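PDB 5C3Q: thymine dioxygenase from Neurospora crassa, which probably oxidises the methyl group of thymine as a 2-oxoglutarate- and iron-dependent dioxygenase, binding both thymine and 2-oxoglutarate beside its metal. Local coordinates for residues Ala68-Leu73 / Asp142-Phe147. Numbering follows the deposited sequence.
Sequences AKFFKL and DDLVGF
On the flank of the double-stranded beta-helix of this 2-oxoglutarate-dependent oxygenase, the last turn of helix 57-71 and L73 just beyond it pack against the turn that leads into helix 147-173, a small example of a helix end held by apolar side chains on the 3-10 turn before the next helix. Both branches of L73 meet L144 tip to tip, CD1 to CD1 at 3.4 Å and CD2 to CD2 at 3.4 Å, close approaches for methyl groups. L144 CD1 also lies 3.7 Å from the carbonyl O of K69. F70 and F147 both hold CG anti to the backbone N, and their rings, planes at 26°, are offset enough for little overlap; the closest touch is F70 CB to F147 CE1, 3.6 Å. A type II turn, L144 to F147, delivers this ring: G146, at the N-cap of helix 147-173, has a phi of 101°, where a side chain would jam against the carbonyl O of V145. P138 and Y123 add to the cover of F70, while L193 of strand 190-200 meets F147. The K69 chain, extended beyond CG, crosses D143 at about a right angle, its CD 3.5 Å from the D143 carbonyl O. An alanine in place of K69 removes the chain beyond CB and would probably deprive D143 of this aliphatic neighbour and of whatever attraction K69 NZ offers D143 OD1, 4.5 Å away and beyond a salt bridge.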
loop_
_atom_site.group_PDB
_atom_site.type_symbol
_atom_site.label_atom_id
_atom_site.label_comp_id
_atom_site.label_asym_id
_atom_site.label_seq_id
_atom_site.Cartn_x
_atom_site.Cartn_y
_atom_site.Cartn_z
ATOM N N ALA A 68 8.764 -7.046 13.325
ATOM C CA ALA A 68 8.802 -8.460 13.706
ATOM C C ALA A 68 8.705 -8.630 15.224
ATOM O O ALA A 68 8.081 -9.570 15.708
ATOM C CB ALA A 68 10.068 -9.123 13.179
ATOM N N LYS A 69 9.313 -7.712 15.969
ATOM C CA LYS A 69 9.244 -7.744 17.431
ATOM C C LYS A 69 7.836 -7.458 17.951
ATOM O O LYS A 69 7.421 -8.037 18.955
ATOM C CB LYS A 69 10.263 -6.779 18.046
ATOM C CG LYS A 69 11.697 -7.276 17.931
ATOM C CD LYS A 69 12.703 -6.205 18.312
ATOM C CE LYS A 69 14.129 -6.697 18.116
ATOM N NZ LYS A 69 15.114 -5.814 18.797
ATOM N N PHE A 70 7.092 -6.584 17.274
ATOM C CA PHE A 70 5.703 -6.339 17.664
ATOM C C PHE A 70 4.841 -7.584 17.490
ATOM O O PHE A 70 4.067 -7.929 18.372
ATOM C CB PHE A 70 5.070 -5.195 16.871
ATOM C CG PHE A 70 3.598 -5.036 17.133
ATOM C CD1 PHE A 70 3.148 -4.276 18.204
ATOM C CD2 PHE A 70 2.660 -5.679 16.333
ATOM C CE1 PHE A 70 1.793 -4.141 18.457
ATOM C CE2 PHE A 70 1.304 -5.550 16.582
ATOM C CZ PHE A 70 0.870 -4.777 17.642
ATOM N N PHE A 71 4.953 -8.242 16.340
ATOM C CA PHE A 71 4.077 -9.376 16.043
ATOM C C PHE A 71 4.414 -10.613 16.884
ATOM O O PHE A 71 3.576 -11.503 17.039
ATOM C CB PHE A 71 4.063 -9.675 14.540
ATOM C CG PHE A 71 3.347 -8.621 13.733
ATOM C CD1 PHE A 71 1.970 -8.468 13.844
ATOM C CD2 PHE A 71 4.045 -7.769 12.888
ATOM C CE1 PHE A 71 1.302 -7.496 13.123
ATOM C CE2 PHE A 71 3.380 -6.796 12.155
ATOM C CZ PHE A 71 2.010 -6.660 12.273
ATOM N N LYS A 72 5.623 -10.645 17.443
ATOM C CA LYS A 72 6.017 -11.682 18.408
ATOM C C LYS A 72 5.372 -11.506 19.788
ATOM O O LYS A 72 5.442 -12.410 20.614
ATOM C CB LYS A 72 7.541 -11.727 18.559
ATOM C CG LYS A 72 8.245 -12.447 17.422
ATOM C CD LYS A 72 9.756 -12.377 17.568
ATOM C CE LYS A 72 10.446 -13.357 16.634
ATOM N NZ LYS A 72 11.922 -13.345 16.817
ATOM N N LEU A 73 4.768 -10.345 20.041
ATOM C CA LEU A 73 3.979 -10.130 21.258
ATOM C C LEU A 73 2.882 -11.184 21.407
ATOM O O LEU A 73 2.364 -11.688 20.407
ATOM C CB LEU A 73 3.325 -8.738 21.260
ATOM C CG LEU A 73 3.768 -7.631 22.229
ATOM C CD1 LEU A 73 5.196 -7.767 22.743
ATOM C CD2 LEU A 73 3.558 -6.274 21.572
ATOM N N ASP A 142 11.083 -4.438 27.280
ATOM C CA ASP A 142 11.863 -5.505 26.653
ATOM C C ASP A 142 12.055 -5.114 25.179
ATOM O O ASP A 142 12.466 -3.988 24.895
ATOM C CB ASP A 142 11.148 -6.856 26.810
ATOM C CG ASP A 142 10.890 -7.215 28.266
ATOM O OD1 ASP A 142 11.849 -7.189 29.068
ATOM O OD2 ASP A 142 9.729 -7.530 28.603
ATOM N N ASP A 143 11.748 -6.021 24.250
ATOM C CA ASP A 143 12.080 -5.841 22.832
ATOM C C ASP A 143 11.364 -4.668 22.153
ATOM O O ASP A 143 11.790 -4.227 21.084
ATOM C CB ASP A 143 11.811 -7.136 22.045
ATOM C CG ASP A 143 12.993 -8.096 22.061
ATOM O OD1 ASP A 143 14.013 -7.800 22.721
ATOM O OD2 ASP A 143 12.906 -9.154 21.401
ATOM N N LEU A 144 10.294 -4.162 22.763
ATOM C CA LEU A 144 9.536 -3.055 22.174
ATOM C C LEU A 144 9.997 -1.667 22.622
ATOM O O LEU A 144 9.365 -0.670 22.274
ATOM C CB LEU A 144 8.032 -3.230 22.419
ATOM C CG LEU A 144 7.347 -4.108 21.368
ATOM C CD1 LEU A 144 7.570 -5.585 21.665
ATOM C CD2 LEU A 144 5.863 -3.796 21.283
ATOM N N VAL A 145 11.093 -1.591 23.377
ATOM C CA VAL A 145 11.692 -0.299 23.697
ATOM C C VAL A 145 12.251 0.272 22.398
ATOM O O VAL A 145 13.098 -0.348 21.757
ATOM C CB VAL A 145 12.811 -0.412 24.755
ATOM C CG1 VAL A 145 13.507 0.928 24.956
ATOM C CG2 VAL A 145 12.245 -0.915 26.077
ATOM N N GLY A 146 11.755 1.442 22.007
ATOM C CA GLY A 146 12.146 2.077 20.752
ATOM C C GLY A 146 11.129 1.896 19.639
ATOM O O GLY A 146 11.290 2.468 18.563
ATOM N N PHE A 147 10.083 1.107 19.893
ATOM C CA PHE A 147 9.062 0.816 18.882
ATOM C C PHE A 147 8.405 2.084 18.347
ATOM O O PHE A 147 8.340 2.284 17.134
ATOM C CB PHE A 147 7.981 -0.129 19.430
ATOM C CG PHE A 147 6.915 -0.480 18.420
ATOM C CD1 PHE A 147 7.125 -1.491 17.494
ATOM C CD2 PHE A 147 5.707 0.214 18.387
ATOM C CE1 PHE A 147 6.154 -1.808 16.554
ATOM C CE2 PHE A 147 4.730 -0.101 17.451
ATOM C CZ PHE A 147 4.954 -1.114 16.534
#